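Local coordinates for protein probable endoglucanase (Gluconacetobacter xylinus, PDB 1WZZ) that hydrolyses internal beta-1,4-glucosidic bonds of cellulose and carboxymethyl-cellulose as a secreted family 8 endoglucanase, at residues A61-L64 and A65-Q68; S69-M72 and W73-N77; A216-R219 and A220-A223. All coordinates share one frame; numbering follows the deposited sequence.

How the contacts relate
Contacts 1 and 2 share helix 64-77 of the (alpha/alpha)6 barrel: contact 1 (61-68) is the turn from helix 48-61 and the capped start of helix 64-77, and contact 2 (69-77) follows at once, running to the helix end. Their centres are about 13 Å apart. Contact 3 comes much later in the chain, at the hairpin joining strands 215-218 and 224-226 of a three-stranded antiparallel sheet. Its centre lies about 43 Å from that of contact 1, across the chain's centre, and about 38 Å from that of contact 2. Contacts 1 and 2 thus cover one barrel helix from N-cap to last turn; contact 3 is a separate, peripheral hairpin turn touching neither.

Contact 1 (A61-L64 and A65-Q68); sequences AGDL and ASFQ
Asp-63 meets Ser-66 with both carboxylate oxygens and is the N-cap of helix 64-77, one of the helices of the (alpha/alpha)6 barrel. Just before it, Gly-62 takes positive phi and closes helix 48-61 in a Schellman motif, so one helix stops and the next starts within a few residues. The carboxylate leans over the first turn because CG stands anti to the backbone N (chi1 -175°). OD1 accepts the backbone N of Ser-66 at 3.1 Å in an almost straight bond, 169° at the hydrogen, while OD2 takes Ser-66 OG at 2.7 Å. Both donors come from above the carboxylate plane, and the serine brings its hydroxyl round by turning OG to the backbone N side, opposite its own carbonyl carbon. The negative charge sits beside the start of the helix, where it probably suits the helix dipole; OD2 is also held by a salt bridge to Arg-27 and a hydrogen bond from Trp-23 NE1, both of helix 18-30, which should fix the rotation of the group. The backbone of the cap continues the pattern, with Phe-67 N bonded to Asp-63 O at 3.2 Å. The ring of Phe-67 is buried against helices 48-61 and 105-122. On another side of the turn, the side chains of Leu-64 and Gln-68, one turn apart, pass at a slant. Gln-68 N bonds Leu-64 O at 2.9 Å, and its side chain, extended beyond CG, runs beside the leucine branch. CG of Gln-68 lies 3.6 Å from Leu-64 CD1, and the amide oxygen OE1 approaches Leu-64 CG to 3.4 Å.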
# COMPACT_ATOMS: atom_id res chain seq x y z
N ALA A 61 0.08 -11.15 -13.18
CA ALA A 61 -0.70 -11.71 -14.27
C ALA A 61 0.18 -12.29 -15.38
O ALA A 61 -0.35 -12.90 -16.32
CB ALA A 61 -1.61 -10.65 -14.87
N GLY A 62 1.49 -12.10 -15.28
CA GLY A 62 2.38 -12.60 -16.31
C GLY A 62 2.39 -11.77 -17.59
O GLY A 62 2.77 -12.27 -18.66
N ASP A 63 2.01 -10.51 -17.48
CA ASP A 63 1.96 -9.62 -18.64
C ASP A 63 3.26 -8.83 -18.71
O ASP A 63 3.37 -7.72 -18.21
CB ASP A 63 0.77 -8.69 -18.49
CG ASP A 63 0.55 -7.79 -19.68
OD1 ASP A 63 1.39 -7.77 -20.61
OD2 ASP A 63 -0.50 -7.10 -19.69
N LEU A 64 4.26 -9.41 -19.36
CA LEU A 64 5.56 -8.74 -19.47
C LEU A 64 5.54 -7.46 -20.30
O LEU A 64 6.17 -6.47 -19.94
CB LEU A 64 6.60 -9.72 -20.04
CG LEU A 64 8.00 -9.14 -20.31
CD1 LEU A 64 8.62 -8.51 -19.03
CD2 LEU A 64 8.88 -10.27 -20.84
N ALA A 65 4.82 -7.46 -21.42
CA ALA A 65 4.76 -6.26 -22.26
C ALA A 65 4.25 -5.03 -21.49
O ALA A 65 4.82 -3.93 -21.58
CB ALA A 65 3.90 -6.53 -23.51
N SER A 66 3.16 -5.20 -20.74
CA SER A 66 2.62 -4.06 -19.99
C SER A 66 3.58 -3.68 -18.85
O SER A 66 3.73 -2.49 -18.56
CB SER A 66 1.24 -4.40 -19.40
OG SER A 66 0.29 -4.60 -20.44
N PHE A 67 4.16 -4.67 -18.21
CA PHE A 67 5.11 -4.40 -17.11
C PHE A 67 6.26 -3.53 -17.62
O PHE A 67 6.62 -2.53 -17.00
CB PHE A 67 5.68 -5.69 -16.54
CG PHE A 67 6.55 -5.46 -15.35
CD1 PHE A 67 6.02 -5.48 -14.07
CD2 PHE A 67 7.89 -5.12 -15.53
CE1 PHE A 67 6.81 -5.18 -12.97
CE2 PHE A 67 8.70 -4.80 -14.44
CZ PHE A 67 8.16 -4.83 -13.16
N GLN A 68 6.82 -3.92 -18.76
CA GLN A 68 7.92 -3.17 -19.36
C GLN A 68 7.56 -1.73 -19.65
O GLN A 68 8.33 -0.80 -19.36
CB GLN A 68 8.35 -3.88 -20.65
CG GLN A 68 9.08 -5.18 -20.39
CD GLN A 68 9.33 -5.99 -21.66
OE1 GLN A 68 10.19 -6.89 -21.67
NE2 GLN A 68 8.59 -5.69 -22.72

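Contact 2 (S69-M72 and W73-N77); sequences SMWM and WARTN
Arg-75 lies over one face of the Trp-71 indole in two ways. Its CB makes a CH-pi contact, 4.0 Å from the centroid of the Trp-71 six-membered ring and 10° off the normal; its CZ makes a cation-pi contact, 4.5 Å from the centroid of the five-membered ring. The arginine bends at chi3 (-19°), bringing the guanidinium back over the indole with its plane steeply inclined, 78° from that of the ring. Were Trp-71 replaced by an alanine, Arg-75 would probably lose the face on which its CB and guanidinium lie, and a gap is likely to open beside Met-55, Ile-111 and Leu-115. These neighbours belong to helices 48-61 and 105-122 of the (alpha/alpha)6 barrel, against which helix 64-77 packs. Apolar contact is slighter: Trp-71 CE3 comes within 4.1 Å of Ala-74 CB. Among the hydrogen bonds, Met-72 O, of a selenomethionine, is gripped twice, by Thr-76 N at 3.0 Å and Thr-76 OG1 at 2.9 Å, the two donors arriving from opposite faces of its carbonyl plane. Trp-73 O is likewise shared, between the backbone N of Asn-77 and its ND2, which reaches that oxygen at 3.0 Å.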
# COMPACT_ATOMS: atom_id res chain seq x y z
N SER A 69 6.38 -1.53 -20.22
CA SER A 69 5.90 -0.21 -20.55
C SER A 69 5.73 0.65 -19.29
O SER A 69 6.16 1.80 -19.27
CB SER A 69 4.57 -0.30 -21.30
OG SER A 69 4.10 0.99 -21.70
N MSE A 70 5.10 0.10 -18.25
CA MSE A 70 4.89 0.88 -17.04
C MSE A 70 6.17 1.16 -16.28
O MSE A 70 6.31 2.23 -15.70
CB MSE A 70 3.89 0.17 -16.10
CG MSE A 70 2.50 0.11 -16.69
SE MSE A 70 1.24 -0.74 -15.44
CE MSE A 70 1.80 -2.48 -15.79
N TRP A 71 7.08 0.22 -16.27
CA TRP A 71 8.35 0.44 -15.56
C TRP A 71 9.19 1.46 -16.31
O TRP A 71 9.76 2.39 -15.72
CB TRP A 71 9.09 -0.88 -15.42
CG TRP A 71 10.48 -0.78 -14.88
CD1 TRP A 71 11.55 -1.48 -15.33
CD2 TRP A 71 10.96 0.05 -13.79
NE1 TRP A 71 12.68 -1.15 -14.60
CE2 TRP A 71 12.35 -0.22 -13.66
CE3 TRP A 71 10.36 0.98 -12.93
CZ2 TRP A 71 13.16 0.42 -12.69
CZ3 TRP A 71 11.18 1.62 -11.96
CH2 TRP A 71 12.56 1.33 -11.87
N MSE A 72 9.27 1.32 -17.62
CA MSE A 72 10.03 2.33 -18.35
C MSE A 72 9.42 3.72 -18.10
O MSE A 72 10.16 4.69 -17.91
CB MSE A 72 10.04 2.02 -19.86
CG MSE A 72 10.76 3.09 -20.66
SE MSE A 72 10.93 2.52 -22.50
CE MSE A 72 9.22 3.10 -23.15
N TRP A 73 8.09 3.84 -18.05
CA TRP A 73 7.47 5.14 -17.81
C TRP A 73 7.80 5.64 -16.40
O TRP A 73 8.14 6.82 -16.20
CB TRP A 73 5.94 5.08 -17.98
CG TRP A 73 5.31 6.46 -17.94
CD1 TRP A 73 5.09 7.29 -19.02
CD2 TRP A 73 4.94 7.23 -16.78
NE1 TRP A 73 4.61 8.50 -18.60
CE2 TRP A 73 4.51 8.49 -17.23
CE3 TRP A 73 4.94 6.96 -15.40
CZ2 TRP A 73 4.08 9.49 -16.36
CZ3 TRP A 73 4.52 7.96 -14.54
CH2 TRP A 73 4.09 9.21 -15.02
N ALA A 74 7.69 4.77 -15.41
CA ALA A 74 8.00 5.19 -14.04
C ALA A 74 9.46 5.60 -13.87
O ALA A 74 9.74 6.61 -13.22
CB ALA A 74 7.64 4.06 -13.04
N ARG A 75 10.37 4.84 -14.46
CA ARG A 75 11.80 5.14 -14.31
C ARG A 75 12.14 6.45 -14.99
O ARG A 75 12.84 7.29 -14.41
CB ARG A 75 12.67 4.03 -14.91
CG ARG A 75 14.17 4.25 -14.60
CD ARG A 75 15.10 3.36 -15.41
NE ARG A 75 14.44 2.18 -15.96
CZ ARG A 75 13.85 2.14 -17.16
NH1 ARG A 75 13.26 1.03 -17.57
NH2 ARG A 75 13.88 3.21 -17.95
N THR A 76 11.63 6.64 -16.20
CA THR A 76 11.92 7.86 -16.95
C THR A 76 11.25 9.12 -16.42
O THR A 76 11.85 10.20 -16.42
CB THR A 76 11.60 7.70 -18.48
OG1 THR A 76 10.20 7.52 -18.69
CG2 THR A 76 12.29 6.53 -19.04
N ASN A 77 10.03 9.00 -15.91
CA ASN A 77 9.28 10.17 -15.46
C ASN A 77 9.22 10.46 -13.97
O ASN A 77 9.01 11.60 -13.59
CB ASN A 77 7.84 10.07 -15.97
CG ASN A 77 7.75 10.16 -17.46
OD1 ASN A 77 7.81 11.27 -18.03
ND2 ASN A 77 7.65 9.01 -18.12

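Contact 3 (A216-R219 and A220-A223); sequences AVNR and ATGA
Asn-218 folds its side chain over the turn that follows it, and its OD1 accepts Thr-221 N and, weakly, Ala-220 N. This is an Asx-type arrangement, with the strong bond going to the third residue on, at the tip of the beta hairpin that joins strands 215-218 and 224-226. The tight part is gathered round this asparagine. A chi1 of -177° swings the amide away from its own N and over the turn; the bond from Thr-221 N to OD1 is short, 2.6 Å, and nearly straight at 172°, whereas the weak one from Ala-220 N, at 2.9 Å, is strongly bent. The main chain of Asn-218 is engaged as well. Its N donates to Ala-223 O at 3.0 Å, in the carbonyl plane, and its O receives Gly-222 N at 2.7 Å from above the plane of its own carbonyl, an alpha-turn closure that Gly-222 meets with positive phi. Thr-221 turns its hydroxyl inward: OG1 lies 3.1 Å from Asn-218 CB and accepts Ala-223 N at 3.1 Å, an ST turn. Toward the strands, Val-217 CG1 rests 4.0 Å from Gly-222 CA, its side chain also meeting Leu-224 and strand 164-167.

The outer side is looser. Ala-220, Thr-221 and Ala-223 are exposed, and Asn-218 CB is no closer than 4.3 Å to Ala-223 CB. The CB of Arg-219 is directed away from the turn, and its side chain packs on Val-165 of the neighbouring strand. The N-H groups of residues 221 to 223 are thus bonded within the turn, and that of Ala-220 only weakly, which implies a shape set in good part by the turn's own polar groups, with the asparagine amide oriented oxygen-inward.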
# COMPACT_ATOMS: atom_id res chain seq x y z
N ALA A 216 0.87 9.33 15.04
CA ALA A 216 1.95 10.18 15.55
C ALA A 216 2.68 9.39 16.62
O ALA A 216 2.06 8.71 17.46
CB ALA A 216 1.37 11.47 16.14
N VAL A 217 4.01 9.44 16.60
CA VAL A 217 4.81 8.75 17.58
C VAL A 217 5.67 9.83 18.25
O VAL A 217 6.46 10.49 17.59
CB VAL A 217 5.77 7.73 16.92
CG1 VAL A 217 6.56 6.97 18.00
CG2 VAL A 217 4.97 6.77 16.01
N ASN A 218 5.50 10.02 19.56
CA ASN A 218 6.30 11.03 20.27
C ASN A 218 7.76 10.55 20.18
O ASN A 218 8.08 9.40 20.50
CB ASN A 218 5.83 11.14 21.74
CG ASN A 218 6.59 12.21 22.52
OD1 ASN A 218 7.73 12.03 22.87
ND2 ASN A 218 5.94 13.34 22.78
N ARG A 219 8.66 11.42 19.72
CA ARG A 219 10.05 11.00 19.55
C ARG A 219 10.76 10.68 20.86
O ARG A 219 11.61 9.78 20.92
CB ARG A 219 10.83 12.05 18.76
CG ARG A 219 10.17 12.35 17.42
CD ARG A 219 11.18 12.77 16.38
NE ARG A 219 11.84 14.02 16.69
CZ ARG A 219 12.90 14.48 16.03
NH1 ARG A 219 13.41 13.78 15.03
NH2 ARG A 219 13.45 15.64 16.38
N ALA A 220 10.39 11.42 21.89
CA ALA A 220 10.97 11.21 23.21
C ALA A 220 10.33 10.03 23.92
O ALA A 220 11.03 9.07 24.28
CB ALA A 220 10.80 12.48 24.05
N THR A 221 9.01 10.07 24.09
CA THR A 221 8.29 9.03 24.83
C THR A 221 7.83 7.81 24.04
O THR A 221 7.61 6.75 24.63
CB THR A 221 7.04 9.60 25.53
OG1 THR A 221 6.02 9.85 24.56
CG2 THR A 221 7.39 10.92 26.24
N GLY A 222 7.67 7.94 22.73
CA GLY A 222 7.22 6.81 21.93
C GLY A 222 5.72 6.63 22.07
O GLY A 222 5.15 5.68 21.51
N ALA A 223 5.08 7.53 22.80
CA ALA A 223 3.63 7.44 22.99
C ALA A 223 2.99 7.49 21.60
O ALA A 223 3.44 8.24 20.74
CB ALA A 223 3.12 8.57 23.82